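PDB 3P4G: antifreeze protein from Marinomonas primoryensis, which binds to ice, probably through clathrate waters anchored on its surface, as a hyperactive, calcium-dependent antifreeze protein built as a right-handed beta-helix. Local coordinates for residues A48-L53 against D57-D62; G63-V68 against A75-G80; A250-G255 against D259-E264; H265-T270 against D278-K283. All blocks are in the same frame, centred on the assembly; numbering follows the deposited sequence.

Contact 1 (A48-L53 against D57-D62); sequences ATLNVL and DKVSID. With CA (calcium ion), chain E; CA (calcium ion), chain F.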
loop_
_atom_site.group_PDB
_atom_site.type_symbol
_atom_site.label_atom_id
_atom_site.label_comp_id
_atom_site.label_asym_id
_atom_site.label_seq_id
_atom_site.Cartn_x
_atom_site.Cartn_y
_atom_site.Cartn_z
ATOM N N ALA A 48 24.781 18.162 -7.501
ATOM C CA ALA A 48 24.130 19.500 -7.523
ATOM C C ALA A 48 22.713 19.324 -8.014
ATOM O O ALA A 48 22.333 18.254 -8.476
ATOM C CB ALA A 48 24.861 20.473 -8.451
ATOM N N THR A 49 21.934 20.391 -7.939
ATOM C CA THR A 49 20.579 20.315 -8.433
ATOM C C THR A 49 20.611 20.038 -9.954
ATOM O O THR A 49 21.488 20.520 -10.689
ATOM C CB THR A 49 19.755 21.585 -8.116
ATOM O OG1 THR A 49 20.420 22.723 -8.659
ATOM C CG2 THR A 49 19.605 21.749 -6.604
ATOM N N LEU A 50 19.647 19.240 -10.396
ATOM C CA LEU A 50 19.526 18.831 -11.784
ATOM C C LEU A 50 18.057 19.046 -12.136
ATOM O O LEU A 50 17.165 18.419 -11.577
ATOM C CB LEU A 50 19.945 17.347 -11.957
ATOM C CG LEU A 50 20.297 16.873 -13.372
ATOM C CD1 LEU A 50 21.023 15.513 -13.295
ATOM C CD2 LEU A 50 19.020 16.780 -14.209
ATOM N N ASN A 51 17.815 19.944 -13.068
ATOM C CA ASN A 51 16.458 20.287 -13.460
ATOM C C ASN A 51 16.338 20.302 -14.990
ATOM O O ASN A 51 16.832 21.212 -15.668
ATOM C CB ASN A 51 16.122 21.665 -12.858
ATOM C CG ASN A 51 14.629 22.099 -13.065
ATOM O OD1 ASN A 51 13.874 21.514 -13.834
ATOM N ND2 ASN A 51 14.242 23.182 -12.393
ATOM N N VAL A 52 15.647 19.304 -15.524
ATOM C CA VAL A 52 15.561 19.213 -16.973
ATOM C C VAL A 52 14.378 19.979 -17.565
ATOM O O VAL A 52 14.222 20.029 -18.800
ATOM C CB VAL A 52 15.645 17.726 -17.466
ATOM C CG1 VAL A 52 17.121 17.209 -17.393
ATOM C CG2 VAL A 52 14.740 16.800 -16.659
ATOM N N LEU A 53 13.579 20.629 -16.697
ATOM C CA LEU A 53 12.631 21.680 -17.116
ATOM C C LEU A 53 11.589 21.126 -18.097
ATOM O O LEU A 53 11.210 19.946 -18.031
ATOM C CB LEU A 53 13.385 22.912 -17.724
ATOM C CG LEU A 53 14.325 23.642 -16.745
ATOM C CD1 LEU A 53 15.369 24.497 -17.462
ATOM C CD2 LEU A 53 13.528 24.520 -15.758
ATOM N N ASP A 57 11.824 14.630 -20.997
ATOM C CA ASP A 57 13.269 14.485 -20.777
ATOM C C ASP A 57 13.572 13.083 -20.278
ATOM O O ASP A 57 12.791 12.482 -19.537
ATOM C CB ASP A 57 13.717 15.468 -19.696
ATOM C CG ASP A 57 13.366 16.914 -20.043
ATOM O OD1 ASP A 57 13.852 17.455 -21.080
ATOM O OD2 ASP A 57 12.610 17.519 -19.275
ATOM N N LYS A 58 14.760 12.601 -20.606
ATOM C CA LYS A 58 15.235 11.332 -20.095
ATOM C C LYS A 58 16.516 11.661 -19.332
ATOM O O LYS A 58 17.377 12.415 -19.827
ATOM C CB LYS A 58 15.589 10.342 -21.219
ATOM C CG LYS A 58 16.109 8.975 -20.626
ATOM C CD LYS A 58 15.987 7.827 -21.656
ATOM C CE LYS A 58 16.662 6.509 -21.166
ATOM N NZ LYS A 58 16.649 5.513 -22.308
ATOM N N VAL A 59 16.596 11.145 -18.112
ATOM C CA VAL A 59 17.783 11.290 -17.249
ATOM C C VAL A 59 18.194 9.894 -16.728
ATOM O O VAL A 59 17.348 9.119 -16.252
ATOM C CB VAL A 59 17.506 12.233 -16.051
ATOM C CG1 VAL A 59 18.721 12.195 -15.120
ATOM C CG2 VAL A 59 17.208 13.690 -16.489
ATOM N N SER A 60 19.489 9.584 -16.829
ATOM C CA SER A 60 20.002 8.278 -16.427
ATOM C C SER A 60 21.267 8.522 -15.643
ATOM O O SER A 60 22.191 9.181 -16.121
ATOM C CB SER A 60 20.300 7.398 -17.643
ATOM O OG SER A 60 19.170 7.295 -18.486
ATOM N N ILE A 61 21.285 8.001 -14.434
ATOM C CA ILE A 61 22.352 8.243 -13.436
ATOM C C ILE A 61 22.817 6.872 -12.956
ATOM O O ILE A 61 22.012 6.069 -12.463
ATOM C CB ILE A 61 21.765 9.104 -12.219
ATOM C CG1 ILE A 61 21.335 10.512 -12.679
ATOM C CG2 ILE A 61 22.737 9.207 -11.011
ATOM C CD1 ILE A 61 20.175 11.119 -11.900
ATOM N N ASP A 62 24.105 6.563 -13.116
ATOM C CA ASP A 62 24.590 5.254 -12.692
ATOM C C ASP A 62 24.951 5.262 -11.201
ATOM O O ASP A 62 25.060 4.200 -10.576
ATOM C CB ASP A 62 25.828 4.889 -13.486
ATOM C CG ASP A 62 25.537 4.691 -14.942
ATOM O OD1 ASP A 62 24.393 4.293 -15.278
ATOM O OD2 ASP A 62 26.478 4.884 -15.725
HETATM CA CA CA E . 13.964 19.759 -21.044
HETATM CA CA CA F . 10.475 17.701 -18.355
#

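Contact 2 (G63-V68 against A75-G80); sequences GNVEDV and AVLDMG. With CA (calcium ion), chain F; CA (calcium ion), chain G.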
loop_
_atom_site.group_PDB
_atom_site.type_symbol
_atom_site.label_atom_id
_atom_site.label_comp_id
_atom_site.label_asym_id
_atom_site.label_seq_id
_atom_site.Cartn_x
_atom_site.Cartn_y
_atom_site.Cartn_z
ATOM N N GLY A 63 25.195 6.452 -10.662
ATOM C CA GLY A 63 25.526 6.620 -9.238
ATOM C C GLY A 63 24.326 6.988 -8.386
ATOM O O GLY A 63 23.192 6.533 -8.652
ATOM N N ASN A 64 24.561 7.861 -7.404
ATOM C CA ASN A 64 23.536 8.254 -6.426
ATOM C C ASN A 64 23.037 9.660 -6.703
ATOM O O ASN A 64 23.796 10.504 -7.204
ATOM C CB ASN A 64 24.139 8.255 -5.005
ATOM C CG ASN A 64 24.711 6.923 -4.630
ATOM O OD1 ASN A 64 24.078 5.892 -4.854
ATOM N ND2 ASN A 64 25.916 6.931 -4.015
ATOM N N VAL A 65 21.781 9.922 -6.371
ATOM C CA VAL A 65 21.326 11.300 -6.230
ATOM C C VAL A 65 21.642 11.678 -4.787
ATOM O O VAL A 65 21.031 11.148 -3.819
ATOM C CB VAL A 65 19.812 11.446 -6.522
ATOM C CG1 VAL A 65 19.339 12.906 -6.283
ATOM C CG2 VAL A 65 19.531 10.939 -7.923
ATOM N N GLU A 66 22.583 12.596 -4.641
ATOM C CA GLU A 66 23.100 12.915 -3.315
ATOM C C GLU A 66 22.202 13.895 -2.525
ATOM O O GLU A 66 21.336 14.574 -3.092
ATOM C CB GLU A 66 24.524 13.421 -3.420
ATOM C CG GLU A 66 25.514 12.325 -3.857
ATOM C CD GLU A 66 26.937 12.829 -3.950
ATOM O OE1 GLU A 66 27.196 14.043 -3.750
ATOM O OE2 GLU A 66 27.814 11.992 -4.205
ATOM N N ASP A 67 22.420 13.934 -1.204
ATOM C CA ASP A 67 21.768 14.871 -0.294
ATOM C C ASP A 67 22.323 16.296 -0.477
ATOM O O ASP A 67 23.006 16.835 0.404
ATOM C CB ASP A 67 22.007 14.397 1.146
ATOM C CG ASP A 67 21.112 15.089 2.177
ATOM O OD1 ASP A 67 20.258 15.927 1.821
ATOM O OD2 ASP A 67 21.294 14.780 3.375
ATOM N N VAL A 68 22.037 16.888 -1.640
ATOM C CA VAL A 68 22.449 18.256 -1.969
ATOM C C VAL A 68 21.716 19.269 -1.083
ATOM O O VAL A 68 20.514 19.187 -0.942
ATOM C CB VAL A 68 22.156 18.535 -3.472
ATOM C CG1 VAL A 68 22.580 19.948 -3.873
ATOM C CG2 VAL A 68 22.897 17.477 -4.315
ATOM N N ALA A 75 13.305 20.249 -4.529
ATOM C CA ALA A 75 13.785 19.027 -5.185
ATOM C C ALA A 75 15.261 19.196 -5.524
ATOM O O ALA A 75 15.670 20.272 -5.970
ATOM C CB ALA A 75 12.978 18.774 -6.517
ATOM N N VAL A 76 16.057 18.153 -5.326
ATOM C CA VAL A 76 17.404 18.098 -5.873
ATOM C C VAL A 76 17.342 17.783 -7.378
ATOM O O VAL A 76 18.023 18.449 -8.200
ATOM C CB VAL A 76 18.249 17.058 -5.119
ATOM C CG1 VAL A 76 19.617 16.889 -5.769
ATOM C CG2 VAL A 76 18.382 17.511 -3.612
ATOM N N LEU A 77 16.497 16.824 -7.729
ATOM C CA LEU A 77 16.363 16.408 -9.114
ATOM C C LEU A 77 14.908 16.688 -9.517
ATOM O O LEU A 77 13.993 16.152 -8.896
ATOM C CB LEU A 77 16.720 14.923 -9.210
ATOM C CG LEU A 77 16.472 14.173 -10.496
ATOM C CD1 LEU A 77 16.798 14.893 -11.747
ATOM C CD2 LEU A 77 17.330 12.892 -10.402
ATOM N N ASP A 78 14.727 17.552 -10.525
ATOM C CA ASP A 78 13.386 17.949 -10.984
ATOM C C ASP A 78 13.246 17.612 -12.473
ATOM O O ASP A 78 14.047 18.094 -13.310
ATOM C CB ASP A 78 13.191 19.451 -10.652
ATOM C CG ASP A 78 11.830 19.996 -11.019
ATOM O OD1 ASP A 78 10.946 19.288 -11.521
ATOM O OD2 ASP A 78 11.643 21.222 -10.816
ATOM N N MET A 79 12.292 16.742 -12.787
ATOM C CA MET A 79 12.104 16.269 -14.185
ATOM C C MET A 79 11.245 17.309 -14.925
ATOM O O MET A 79 11.209 17.348 -16.168
ATOM C CB MET A 79 11.464 14.882 -14.230
ATOM C CG MET A 79 12.307 13.803 -13.511
ATOM S SD MET A 79 13.989 13.591 -14.205
ATOM C CE MET A 79 13.687 12.846 -15.825
ATOM N N GLY A 80 10.604 18.168 -14.144
ATOM C CA GLY A 80 9.801 19.303 -14.657
ATOM C C GLY A 80 8.499 18.889 -15.303
ATOM O O GLY A 80 8.017 17.725 -15.184
HETATM CA CA CA F . 10.475 17.701 -18.355
HETATM CA CA CA G . 7.160 15.533 -15.592
#

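Contact 3 (A250-G255 against D259-E264); sequences ANISLG and DVLIVE. With CA (calcium ion), chain O; CA (calcium ion), chain P.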
loop_
_atom_site.group_PDB
_atom_site.type_symbol
_atom_site.label_atom_id
_atom_site.label_comp_id
_atom_site.label_asym_id
_atom_site.label_seq_id
_atom_site.Cartn_x
_atom_site.Cartn_y
_atom_site.Cartn_z
ATOM N N ALA A 250 -6.277 -9.089 18.601
ATOM C CA ALA A 250 -6.706 -8.579 17.333
ATOM C C ALA A 250 -8.134 -8.030 17.445
ATOM O O ALA A 250 -8.941 -8.521 18.237
ATOM C CB ALA A 250 -6.695 -9.678 16.313
ATOM N N ASN A 251 -8.437 -7.020 16.627
ATOM C CA ASN A 251 -9.815 -6.539 16.497
ATOM C C ASN A 251 -10.189 -6.438 15.038
ATOM O O ASN A 251 -9.502 -5.758 14.280
ATOM C CB ASN A 251 -9.979 -5.162 17.142
ATOM C CG ASN A 251 -11.421 -4.729 17.186
ATOM O OD1 ASN A 251 -11.997 -4.392 16.158
ATOM N ND2 ASN A 251 -12.028 -4.772 18.365
ATOM N N ILE A 252 -11.260 -7.121 14.653
ATOM C CA ILE A 252 -11.733 -7.046 13.247
ATOM C C ILE A 252 -13.128 -6.497 13.300
ATOM O O ILE A 252 -14.043 -7.188 13.789
ATOM C CB ILE A 252 -11.702 -8.436 12.533
ATOM C CG1 ILE A 252 -10.275 -8.975 12.517
ATOM C CG2 ILE A 252 -12.216 -8.326 11.054
ATOM C CD1 ILE A 252 -10.141 -10.463 12.104
ATOM N N SER A 253 -13.286 -5.273 12.783
ATOM C CA SER A 253 -14.584 -4.631 12.752
ATOM C C SER A 253 -14.973 -4.352 11.294
ATOM O O SER A 253 -14.186 -3.750 10.536
ATOM C CB SER A 253 -14.503 -3.369 13.574
ATOM O OG SER A 253 -14.351 -3.735 14.934
ATOM N N LEU A 254 -16.170 -4.790 10.909
ATOM C CA LEU A 254 -16.539 -4.745 9.497
ATOM C C LEU A 254 -17.225 -3.451 9.087
ATOM O O LEU A 254 -17.319 -3.152 7.881
ATOM C CB LEU A 254 -17.394 -5.955 9.116
ATOM C CG LEU A 254 -16.670 -7.293 9.347
ATOM C CD1 LEU A 254 -17.503 -8.535 8.872
ATOM C CD2 LEU A 254 -15.258 -7.333 8.728
ATOM N N GLY A 255 -17.651 -2.683 10.085
ATOM C CA GLY A 255 -18.209 -1.403 9.821
ATOM C C GLY A 255 -19.691 -1.492 9.410
ATOM O O GLY A 255 -20.313 -2.546 9.414
ATOM N N ASP A 259 -21.473 -6.976 5.535
ATOM C CA ASP A 259 -20.086 -7.421 5.379
ATOM C C ASP A 259 -19.908 -8.913 5.536
ATOM O O ASP A 259 -20.747 -9.581 6.154
ATOM C CB ASP A 259 -19.235 -6.697 6.429
ATOM C CG ASP A 259 -19.339 -5.193 6.276
ATOM O OD1 ASP A 259 -18.830 -4.666 5.275
ATOM O OD2 ASP A 259 -19.938 -4.540 7.139
ATOM N N VAL A 260 -18.792 -9.433 5.020
ATOM C CA VAL A 260 -18.480 -10.847 5.146
ATOM C C VAL A 260 -17.096 -10.978 5.782
ATOM O O VAL A 260 -16.137 -10.277 5.371
ATOM C CB VAL A 260 -18.480 -11.549 3.737
ATOM C CG1 VAL A 260 -17.809 -12.924 3.842
ATOM C CG2 VAL A 260 -19.956 -11.584 3.192
ATOM N N LEU A 261 -16.981 -11.865 6.771
ATOM C CA LEU A 261 -15.666 -12.208 7.334
ATOM C C LEU A 261 -15.452 -13.711 7.185
ATOM O O LEU A 261 -16.244 -14.522 7.644
ATOM C CB LEU A 261 -15.598 -11.810 8.818
ATOM C CG LEU A 261 -14.310 -12.280 9.521
ATOM C CD1 LEU A 261 -13.064 -11.618 8.898
ATOM C CD2 LEU A 261 -14.422 -11.818 10.994
ATOM N N ILE A 262 -14.406 -14.058 6.472
ATOM C CA ILE A 262 -13.968 -15.446 6.353
ATOM C C ILE A 262 -12.718 -15.672 7.148
ATOM O O ILE A 262 -11.695 -15.038 6.912
ATOM C CB ILE A 262 -13.747 -15.834 4.884
ATOM C CG1 ILE A 262 -15.086 -15.705 4.141
ATOM C CG2 ILE A 262 -13.304 -17.347 4.732
ATOM C CD1 ILE A 262 -14.889 -15.597 2.736
ATOM N N VAL A 263 -12.807 -16.617 8.083
ATOM C CA VAL A 263 -11.667 -16.909 8.959
ATOM C C VAL A 263 -11.319 -18.352 8.740
ATOM O O VAL A 263 -12.102 -19.263 9.068
ATOM C CB VAL A 263 -11.950 -16.493 10.446
ATOM C CG1 VAL A 263 -13.365 -16.556 10.755
ATOM C CG2 VAL A 263 -11.173 -17.247 11.462
ATOM N N GLU A 264 -10.110 -18.583 8.219
ATOM C CA GLU A 264 -9.765 -19.942 7.818
ATOM C C GLU A 264 -9.072 -20.779 8.921
ATOM O O GLU A 264 -8.859 -21.978 8.738
ATOM C CB GLU A 264 -8.901 -19.909 6.559
ATOM C CG GLU A 264 -9.574 -19.234 5.372
ATOM C CD GLU A 264 -8.746 -19.322 4.081
ATOM O OE1 GLU A 264 -7.699 -19.984 4.062
ATOM O OE2 GLU A 264 -9.151 -18.724 3.055
HETATM CA CA CA O . -18.537 -2.454 5.972
HETATM CA CA CA P . -21.590 -4.478 8.846
#

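Contact 4 (H265-T270 against D278-K283); sequences HELHGT and DSIYLK. With CA (calcium ion), chain Q; CA (calcium ion), chain P.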
loop_
_atom_site.group_PDB
_atom_site.type_symbol
_atom_site.label_atom_id
_atom_site.label_comp_id
_atom_site.label_asym_id
_atom_site.label_seq_id
_atom_site.Cartn_x
_atom_site.Cartn_y
_atom_site.Cartn_z
ATOM N N HIS A 265 -8.688 -20.142 10.034
ATOM C CA HIS A 265 -7.898 -20.809 11.076
ATOM C C HIS A 265 -8.471 -20.445 12.476
ATOM O O HIS A 265 -9.674 -20.130 12.591
ATOM C CB HIS A 265 -6.396 -20.455 10.843
ATOM C CG HIS A 265 -5.463 -21.516 11.328
ATOM N ND1 HIS A 265 -5.160 -21.688 12.668
ATOM C CD2 HIS A 265 -4.840 -22.525 10.670
ATOM C CE1 HIS A 265 -4.363 -22.742 12.806
ATOM N NE2 HIS A 265 -4.117 -23.236 11.605
ATOM N N GLU A 266 -7.664 -20.517 13.524
ATOM C CA GLU A 266 -8.101 -20.201 14.882
ATOM C C GLU A 266 -8.596 -18.774 14.978
ATOM O O GLU A 266 -8.052 -17.868 14.344
ATOM C CB GLU A 266 -6.937 -20.385 15.878
ATOM C CG GLU A 266 -6.555 -21.828 16.078
ATOM C CD GLU A 266 -5.252 -22.007 16.822
ATOM O OE1 GLU A 266 -4.914 -21.182 17.684
ATOM O OE2 GLU A 266 -4.582 -23.005 16.531
ATOM N N LEU A 267 -9.624 -18.573 15.802
ATOM C CA LEU A 267 -10.173 -17.245 16.016
ATOM C C LEU A 267 -10.226 -16.935 17.514
ATOM O O LEU A 267 -11.138 -17.404 18.231
ATOM C CB LEU A 267 -11.594 -17.108 15.382
ATOM C CG LEU A 267 -12.204 -15.729 15.579
ATOM C CD1 LEU A 267 -11.355 -14.659 14.791
ATOM C CD2 LEU A 267 -13.671 -15.719 15.087
ATOM N N HIS A 268 -9.225 -16.190 17.981
ATOM C CA HIS A 268 -9.177 -15.817 19.404
ATOM C C HIS A 268 -9.569 -14.371 19.638
ATOM O O HIS A 268 -9.875 -14.001 20.793
ATOM C CB HIS A 268 -7.797 -16.092 19.990
ATOM C CG HIS A 268 -7.380 -17.517 19.839
ATOM N ND1 HIS A 268 -7.867 -18.521 20.642
ATOM C CD2 HIS A 268 -6.575 -18.119 18.932
ATOM C CE1 HIS A 268 -7.354 -19.681 20.266
ATOM N NE2 HIS A 268 -6.568 -19.465 19.229
ATOM N N GLY A 269 -9.522 -13.564 18.575
ATOM C CA GLY A 269 -9.650 -12.100 18.716
ATOM C C GLY A 269 -11.068 -11.586 18.709
ATOM O O GLY A 269 -12.007 -12.369 18.690
ATOM N N THR A 270 -11.214 -10.267 18.776
ATOM C CA THR A 270 -12.556 -9.628 18.820
ATOM C C THR A 270 -13.030 -9.398 17.385
ATOM O O THR A 270 -12.280 -8.847 16.547
ATOM C CB THR A 270 -12.482 -8.286 19.603
ATOM O OG1 THR A 270 -12.157 -8.586 20.971
ATOM C CG2 THR A 270 -13.854 -7.452 19.554
ATOM N N ASP A 278 -24.532 -9.053 8.395
ATOM C CA ASP A 278 -23.144 -9.511 8.404
ATOM C C ASP A 278 -23.041 -11.039 8.552
ATOM O O ASP A 278 -23.793 -11.680 9.337
ATOM C CB ASP A 278 -22.394 -8.789 9.510
ATOM C CG ASP A 278 -22.433 -7.267 9.331
ATOM O OD1 ASP A 278 -21.843 -6.742 8.353
ATOM O OD2 ASP A 278 -23.090 -6.601 10.152
ATOM N N SER A 279 -22.053 -11.595 7.829
ATOM C CA SER A 279 -21.798 -13.034 7.726
ATOM C C SER A 279 -20.391 -13.398 8.129
ATOM O O SER A 279 -19.435 -12.671 7.827
ATOM C CB SER A 279 -22.000 -13.545 6.272
ATOM O OG SER A 279 -23.308 -13.244 5.776
ATOM N N ILE A 280 -20.283 -14.523 8.804
ATOM C CA ILE A 280 -18.949 -15.015 9.190
ATOM C C ILE A 280 -18.875 -16.490 8.841
ATOM O O ILE A 280 -19.811 -17.252 9.126
ATOM C CB ILE A 280 -18.588 -14.715 10.684
ATOM C CG1 ILE A 280 -17.112 -15.073 10.966
ATOM C CG2 ILE A 280 -19.502 -15.471 11.716
ATOM C CD1 ILE A 280 -16.652 -14.780 12.396
ATOM N N TYR A 281 -17.720 -16.916 8.309
ATOM C CA TYR A 281 -17.497 -18.304 7.993
ATOM C C TYR A 281 -16.303 -18.751 8.828
ATOM O O TYR A 281 -15.203 -18.255 8.645
ATOM C CB TYR A 281 -17.145 -18.429 6.505
ATOM C CG TYR A 281 -16.883 -19.833 6.001
ATOM C CD1 TYR A 281 -17.407 -20.965 6.662
ATOM C CD2 TYR A 281 -16.171 -20.031 4.804
ATOM C CE1 TYR A 281 -17.185 -22.238 6.193
ATOM C CE2 TYR A 281 -15.927 -21.348 4.322
ATOM C CZ TYR A 281 -16.451 -22.427 5.020
ATOM O OH TYR A 281 -16.224 -23.733 4.571
ATOM N N LEU A 282 -16.555 -19.674 9.738
ATOM C CA LEU A 282 -15.524 -20.228 10.633
ATOM C C LEU A 282 -15.082 -21.550 10.036
ATOM O O LEU A 282 -15.553 -22.618 10.451
ATOM C CB LEU A 282 -16.118 -20.467 12.022
ATOM C CG LEU A 282 -16.680 -19.218 12.743
ATOM C CD1 LEU A 282 -17.444 -19.573 14.029
ATOM C CD2 LEU A 282 -15.531 -18.243 13.081
ATOM N N LYS A 283 -14.176 -21.486 9.068
ATOM C CA LYS A 283 -13.831 -22.695 8.296
ATOM C C LYS A 283 -13.070 -23.712 9.164
ATOM O O LYS A 283 -13.084 -24.922 8.888
ATOM C CB LYS A 283 -12.974 -22.277 7.113
ATOM C CG LYS A 283 -12.565 -23.379 6.128
ATOM C CD LYS A 283 -12.131 -22.704 4.803
ATOM C CE LYS A 283 -12.364 -23.649 3.632
ATOM N NZ LYS A 283 -11.335 -24.754 3.576
HETATM CA CA CA Q . -24.732 -6.601 11.837
HETATM CA CA CA P . -21.590 -4.478 8.846
HETATM O O HOH W 1 -23.302 -7.615 13.478
HETATM O O HOH W 2 -26.244 -5.096 13.095
#

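Contact 1 (A48-L53 against D57-D62)
V52 and D57 face each other across the turn that separates the two strands, and their side chains slide past one another in opposite directions. The V52 first torsion (chi1 -76°) puts CG2 between the backbone N and the carbonyl carbon. From there V52 CG2 lies 3.4 Å from D57 OD2 and also packs on D57 CB. The other branch turns to the interior: V52 CG1 meets V59 CG2 at 3.6 Å, and the two valines cross obliquely. L50 adds its CD2, which reaches the same V59 methyl.

The D57 carboxylate spans two metals. D57 OD1 binds the calcium ion of chain E at 2.3 Å, and D57 OD2 binds the calcium ion of chain F, also at 2.3 Å. Residues 48-53 supply a backbone oxygen to each: V52 O lies 2.3 Å from the chain E calcium, and L53 O lies 2.4 Å from the chain F calcium. N51 shapes this end of the segment as an Asx turn, with L53 N giving a hydrogen bond to N51 OD1 (3.0 Å). D34, S36, N38 and A54 complete the chain E site.

No hydrogen bond joins the segments. The close V52 O to D57 OD2 approach, 3.0 Å, is between two metal ligands. The calcium ions probably offset the repulsion between these oxygens, so the turn is likely to depend on bound calcium.

Contact 2 (G63-V68 against A75-G80)
V68 and V76 bring their backbones closest, with 6.4 Å between V68 CA and V76 CA. Further along, V65 CA and L77 CA are 7.7 Å apart. No hydrogen bond crosses between the segments. Residues 63-68 form an irregular loop, in which D67 is the centre of an inverse gamma turn closed by a weak bond from V68 N to E66 O. Residues 75-80 run into strand 77-78.

The side chains make a small apolar patch centred on V76. Its chi1 of 174° sets CG1 opposite the backbone N and directs it at the loop. There V76 CG1 meets V68 CG2 at 3.6 Å and V65 CG1 at 4.0 Å. V76 CG2 rests near V68 O and V68 CB. An alanine in place of V76 is likely to open a gap between V65 and V68, as both would lose their methyl partner. V65 uses its second branch on L77: V65 CG2 lies 3.8 Å from L77 CD2, with the side chains crossing at about a right angle.

At the end of the strand, D78 OD1 accepts from G80 N at 2.9 Å in an Asx turn, with the N-H coming from above the carboxylate plane. M79 O and G80 O then each bind a different calcium ion. E66 turns away from the patch, and its OE1 is hydrogen-bonded to S47. Strand 77-78 lies between strands 50-51 and 96-97. Across the interior V65 touches V88 and L77 touches L86, both of strand 85-88.

Contact 3 (A250-G255 against D259-E264)
D259 OD2 is gripped by two calcium ions, and L254 and G255 of the facing segment bind the same pair. The bond from D259 OD2 to the calcium of chain P is 2.4 Å, and the one to that of chain O is longer, 2.8 Å. D259 OD1 also binds the chain O calcium, at 2.3 Å. With CG anti to the carbonyl carbon (chi1 -58°), D259 turns both carboxylate oxygens to that ion. L254 O is a ligand of the chain O ion and G255 O of the chain P ion, which ties the two ends of the turn together. D238 and D278 bring further carboxylates to these two sites.

Above the metals the packing is apolar. L254 CB lies 3.3 Å from D259 CB, a tight approach in which the side chains slide past each other. L254 CD1 continues inward to L261 CB at 3.8 Å. I252 comes from the next inward position on its strand. I252 CG2 sits near both methyls of L261, 4.0 Å from L261 CD1, and the side chains cross at about a right angle.

Strand 251-253 lies between strands 230-232 and 270-272, and strand 260-263 between 239-242 and 279-282. F303 also touches L254.

Contact 4 (H265-T270 against D278-K283)
L267 meets I280 and L282 across a small, wholly apolar contact on strand 279-282. At the start, D278 stands well away from L267 and binds metal instead. D278 OD1 binds the calcium of chain P at 2.3 Å and D278 OD2 the calcium of chain Q at 2.4 Å. Two waters and E304 also ligate the chain Q ion. After S279, I280 points into the interior. Its side chain is extended, and I280 CD1 meets L267 CD2 tip to tip at 4.1 Å.

Y281 faces the other way, and its ring meets that of F320. L282 brings the closest approach: L282 CD2 lies 3.7 Å from L267 CD2, with the side chains crossing at about a right angle. The L282 torsion (chi1 -60°) sets CG opposite the carbonyl carbon, and the extended end then reaches L267. K283 CB lies over one face of the Y281 ring, offset toward the rim.

On the loop, H268 NE2 gives E266 OE1 a nearly straight 2.8 Å hydrogen bond. The oxygen lies in the ring plane; the N-H comes on the anti side, 20° out of the carboxylate plane. L267 N is hydrogen-bonded to the hydroxyl of Y285, and V300 of helix 294-300 touches both L267 and I280. Inward aliphatic residues beside an aspartate that bridges two calcium ions are characteristic of this calcium-binding right-handed beta-helix, here near its C-terminal end.

In the fold
The four contacts form two pairs that follow in chain order along the beta-helix. Contacts 1 and 2 have centres about 7 Å apart and share the calcium of chain F. Contacts 3 and 4, also about 7 Å apart, share the calcium of chain P. Contact 1 lies about 48 Å from contact 3, on the opposite side of the chain's centre, and about 53 Å from contact 4. Within each pair, probable backbone hydrogen bonds join neighbouring parallel strands: 50-51 with 77-78, 251-253 with 270-272, and 260-263 with 279-282. The same calcium-bridging turn thus recurs near both ends, consistent with a long, regular beta-helix that probably depends on calcium to present its ice-binding surface.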